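Local coordinates for protein epidermin leader peptide processing serine protease EpiP (Staphylococcus aureus subsp. aureus, PDB 3QFH) that probably cleaves the leader peptide from the precursor of the lantibiotic epidermin, as a subtilisin-like serine endopeptidase, at residues S318-Q321 with K322-S326; E432-V435 with Y436-L439. One frame throughout, in Å; residues are numbered along the deposited sequence.

Interaction 1: residues S318-Q321 with K322-S326; sequences STDQ and KSNLS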
loop_
_atom_site.group_PDB
_atom_site.type_symbol
_atom_site.label_atom_id
_atom_site.label_comp_id
_atom_site.label_asym_id
_atom_site.label_seq_id
_atom_site.Cartn_x
_atom_site.Cartn_y
_atom_site.Cartn_z
ATOM N N SER A 318 -11.203 -1.863 6.482
ATOM C CA SER A 318 -11.987 -0.625 6.393
ATOM C C SER A 318 -13.336 -0.696 7.125
ATOM O O SER A 318 -14.037 -1.710 7.058
ATOM C CB SER A 318 -12.213 -0.299 4.909
ATOM O OG SER A 318 -13.268 0.631 4.697
ATOM N N THR A 319 -13.682 0.403 7.807
ATOM C CA THR A 319 -14.952 0.558 8.507
ATOM C C THR A 319 -15.842 1.627 7.815
ATOM O O THR A 319 -15.358 2.524 7.112
ATOM C CB THR A 319 -14.741 0.963 10.007
ATOM O OG1 THR A 319 -13.955 2.154 10.086
ATOM C CG2 THR A 319 -14.031 -0.137 10.805
ATOM N N ASP A 320 -17.146 1.538 8.030
ATOM C CA ASP A 320 -18.069 2.514 7.474
ATOM C C ASP A 320 -18.314 3.647 8.479
ATOM O O ASP A 320 -17.597 3.748 9.479
ATOM C CB ASP A 320 -19.369 1.835 6.996
ATOM C CG ASP A 320 -20.212 1.284 8.129
ATOM O OD1 ASP A 320 -19.907 1.570 9.307
ATOM O OD2 ASP A 320 -21.216 0.598 7.830
ATOM N N GLN A 321 -19.293 4.520 8.211
ATOM C CA GLN A 321 -19.550 5.660 9.084
ATOM C C GLN A 321 -20.156 5.293 10.443
ATOM O O GLN A 321 -20.166 6.124 11.344
ATOM C CB GLN A 321 -20.404 6.742 8.405
ATOM C CG GLN A 321 -21.883 6.394 8.140
ATOM C CD GLN A 321 -22.063 5.444 7.004
ATOM O OE1 GLN A 321 -21.092 4.853 6.519
ATOM N NE2 GLN A 321 -23.309 5.280 6.556
ATOM N N LYS A 322 -20.698 4.086 10.577
ATOM C CA LYS A 322 -21.203 3.615 11.879
ATOM C C LYS A 322 -20.171 2.710 12.588
ATOM O O LYS A 322 -20.503 1.959 13.492
ATOM C CB LYS A 322 -22.531 2.884 11.677
ATOM C CG LYS A 322 -23.643 3.845 11.242
ATOM C CD LYS A 322 -24.947 3.153 10.931
ATOM C CE LYS A 322 -26.124 4.142 11.062
ATOM N NZ LYS A 322 -25.859 5.482 10.431
ATOM N N SER A 323 -18.909 2.811 12.166
ATOM C CA SER A 323 -17.811 2.014 12.708
ATOM C C SER A 323 -17.961 0.497 12.496
ATOM O O SER A 323 -17.247 -0.273 13.115
ATOM C CB SER A 323 -17.557 2.360 14.181
ATOM O OG SER A 323 -16.879 3.608 14.272
ATOM N N ASN A 324 -18.874 0.078 11.611
ATOM C CA ASN A 324 -19.028 -1.340 11.271
ATOM C C ASN A 324 -18.108 -1.670 10.103
ATOM O O ASN A 324 -17.784 -0.796 9.308
ATOM C CB ASN A 324 -20.478 -1.659 10.905
ATOM C CG ASN A 324 -21.435 -1.475 12.076
ATOM O OD1 ASN A 324 -21.035 -1.527 13.230
ATOM N ND2 ASN A 324 -22.707 -1.296 11.775
ATOM N N LEU A 325 -17.677 -2.925 9.978
ATOM C CA LEU A 325 -16.771 -3.275 8.894
ATOM C C LEU A 325 -17.430 -2.991 7.549
ATOM O O LEU A 325 -18.591 -3.319 7.342
ATOM C CB LEU A 325 -16.365 -4.738 8.944
ATOM C CG LEU A 325 -15.153 -5.112 8.090
ATOM C CD1 LEU A 325 -13.917 -4.512 8.709
ATOM C CD2 LEU A 325 -14.997 -6.612 7.996
ATOM N N SER A 326 -16.680 -2.373 6.640
ATOM C CA SER A 326 -17.194 -2.118 5.310
ATOM C C SER A 326 -17.534 -3.453 4.650
ATOM O O SER A 326 -16.806 -4.441 4.808
ATOM C CB SER A 326 -16.153 -1.406 4.476
ATOM O OG SER A 326 -15.795 -0.174 5.048
HETATM O O HOH W 1 -23.280 -0.433 9.267
HETATM O O HOH W 2 -16.244 4.786 11.492
#
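Asp320 and Ser318 meet Asn324 and Ser326 in a tight local loop, where the chain leaves strand 314-319 of the parallel sheet and doubles back on itself. Its tip is a type I beta turn from Asp320 to Ser323. The turn's own bond is bent: Ser323 N reaches Asp320 O at 3.1 Å. The end of the Asp320 side chain bends back over the turn. Its CG stands between the backbone N and the carbonyl carbon (chi1 68°), which swings OD1 over the following amides. Asp320 OD1 accepts from Lys322 N and Asn324 N, each at 2.9 Å. They come from opposite faces of the carboxylate plane, and neither bond is straight. This double grip should limit rotation of the carboxylate. Asp320 OD2 accepts a hydrogen bond from a water, which itself accepts from Asn324 ND2, bridging two side chains that run alongside each other with their planes 43° apart.

Away from the turn's tip, the two arms are joined by backbone bonds. Asp320 N donates to Asn324 O at 2.7 Å. Ser326 N donates to Ser318 O at 2.8 Å, almost straight at 171°. Between these bonds Thr319 and Leu325 form a single beta bridge. At the buried end the hydroxyl of Ser318 donates to Ser326 OG at 2.7 Å. Leu325 CD1 also lies against Ser318 O, at 3.3 Å.

A second water links Asp320 O to Ser323 OG, which is also hydrogen-bonded to Glu432 OE1. Ser326 OG is also bonded to Gly343 O, just past strand 338-341. Thr319 pairs with that edge strand through its backbone, while Tyr428 of helix 425-428 packs on Thr319 and Asn324, and helix 103-108 borders the tip through Trp103 and Lys107.

Interaction 2: residues E432-V435 with Y436-L439; sequences ELDV and YKAL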
loop_
_atom_site.group_PDB
_atom_site.type_symbol
_atom_site.label_atom_id
_atom_site.label_comp_id
_atom_site.label_asym_id
_atom_site.label_seq_id
_atom_site.Cartn_x
_atom_site.Cartn_y
_atom_site.Cartn_z
ATOM N N GLU A 432 -10.902 -0.156 15.771
ATOM C CA GLU A 432 -10.866 0.994 14.885
ATOM C C GLU A 432 -9.835 1.995 15.408
ATOM O O GLU A 432 -9.742 2.250 16.603
ATOM C CB GLU A 432 -12.249 1.653 14.782
ATOM C CG GLU A 432 -12.362 2.675 13.652
ATOM C CD GLU A 432 -13.739 3.315 13.562
ATOM O OE1 GLU A 432 -14.233 3.816 14.601
ATOM O OE2 GLU A 432 -14.313 3.340 12.441
ATOM N N LEU A 433 -9.058 2.538 14.489
ATOM C CA LEU A 433 -8.045 3.560 14.768
ATOM C C LEU A 433 -8.613 4.744 15.586
ATOM O O LEU A 433 -9.694 5.240 15.272
ATOM C CB LEU A 433 -7.541 4.078 13.414
ATOM C CG LEU A 433 -6.483 5.188 13.378
ATOM C CD1 LEU A 433 -5.202 4.778 14.096
ATOM C CD2 LEU A 433 -6.205 5.573 11.919
ATOM N N ASP A 434 -7.893 5.178 16.626
ATOM C CA ASP A 434 -8.287 6.357 17.434
ATOM C C ASP A 434 -7.003 7.170 17.710
ATOM O O ASP A 434 -6.214 6.862 18.614
ATOM C CB ASP A 434 -8.991 5.960 18.735
ATOM C CG ASP A 434 -9.562 7.178 19.515
ATOM O OD1 ASP A 434 -10.461 6.945 20.375
ATOM O OD2 ASP A 434 -9.144 8.347 19.284
ATOM N N VAL A 435 -6.805 8.186 16.883
ATOM C CA VAL A 435 -5.605 9.007 16.917
ATOM C C VAL A 435 -5.554 9.856 18.168
ATOM O O VAL A 435 -4.472 10.100 18.723
ATOM C CB VAL A 435 -5.502 9.861 15.619
ATOM C CG1 VAL A 435 -4.332 10.836 15.671
ATOM C CG2 VAL A 435 -5.405 8.930 14.404
ATOM N N TYR A 436 -6.714 10.278 18.657
ATOM C CA TYR A 436 -6.730 11.072 19.886
ATOM C C TYR A 436 -6.141 10.254 21.037
ATOM O O TYR A 436 -5.283 10.749 21.797
ATOM C CB TYR A 436 -8.129 11.550 20.208
ATOM C CG TYR A 436 -8.221 12.348 21.468
ATOM C CD1 TYR A 436 -7.960 13.714 21.465
ATOM C CD2 TYR A 436 -8.612 11.752 22.661
ATOM C CE1 TYR A 436 -8.054 14.467 22.622
ATOM C CE2 TYR A 436 -8.704 12.493 23.833
ATOM C CZ TYR A 436 -8.429 13.850 23.803
ATOM O OH TYR A 436 -8.528 14.587 24.949
ATOM N N LYS A 437 -6.580 9.004 21.152
ATOM C CA LYS A 437 -6.037 8.129 22.191
ATOM C C LYS A 437 -4.533 7.895 22.010
ATOM O O LYS A 437 -3.782 7.953 22.972
ATOM C CB LYS A 437 -6.752 6.776 22.235
ATOM C CG LYS A 437 -8.146 6.803 22.866
ATOM C CD LYS A 437 -8.698 5.375 23.047
ATOM C CE LYS A 437 -10.128 5.382 23.581
ATOM N NZ LYS A 437 -10.256 5.974 24.961
ATOM N N ALA A 438 -4.112 7.626 20.775
ATOM C CA ALA A 438 -2.693 7.332 20.482
ATOM C C ALA A 438 -1.757 8.481 20.892
ATOM O O ALA A 438 -0.629 8.242 21.326
ATOM C CB ALA A 438 -2.516 7.010 19.004
ATOM N N LEU A 439 -2.232 9.715 20.769
ATOM C CA LEU A 439 -1.434 10.883 21.124
ATOM C C LEU A 439 -1.535 11.286 22.601
ATOM O O LEU A 439 -0.821 12.156 23.044
ATOM C CB LEU A 439 -1.833 12.082 20.252
ATOM C CG LEU A 439 -1.619 11.872 18.749
ATOM C CD1 LEU A 439 -2.106 13.071 17.944
ATOM C CD2 LEU A 439 -0.166 11.596 18.461
#
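Asp434 and Lys437 cross at the start of helix 435-439, where Asp434 is the N-cap. The carboxylate of Asp434 turns toward the first turn of the helix because CG lies anti to the backbone N (chi1 -173°). Asp434 OD2 accepts from Lys437 N at 3.2 Å. The bond is fairly straight at the hydrogen (166°), but the amide lies well above the carboxylate plane. The other oxygen rests on the aliphatic chain of the lysine, with Asp434 OD1 3.4 Å from Lys437 CG. The charged ends stay apart: OD1 of Asp434 is 4.7 Å from NZ of Lys437. Their opposite charges may still attract weakly, and the negative carboxylate would probably be favoured by the positive end of the helix dipole.

Val435 and Leu439 lie side by side, one turn apart, and point the same way. Val435 CG1 meets Leu439 CD1 at 3.9 Å. The backbone bonds of the helix begin here. Ala438 N donates to Asp434 O at 3.1 Å, and Leu439 N donates to Val435 O at 3.1 Å.

The short helix is seated by its buried residues. Val435 packs on Leu395 and Ala438 on Ile396, both of helix 382-400. Val435 also touches Ile108 of helix 103-108, and just before the cap Leu433 pairs through its backbone with Ala339 of strand 338-341.

Interactions 1 and 2 are both local, partly buried contacts on the same side of the chain's centre, about 16 Å apart between centres. In each an aspartate carboxylate accepts from the backbone, from two amides in 318-326 and in a capping bond in 432-439. In 318-326 it fastens a turn after a sheet strand, with waters and serine hydroxyls helping. In 432-439 an apolar valine-leucine pair adds to the contact. Glu432 joins them directly: Glu432 OE2 probably bonds to Thr319 OG1 and Glu432 OE1 to Ser323 OG, each at 2.7 Å. Both regions also lean on strand 338-341 and helix 103-108, so the loop and the late helix share the edge of the subtilisin-like sheet.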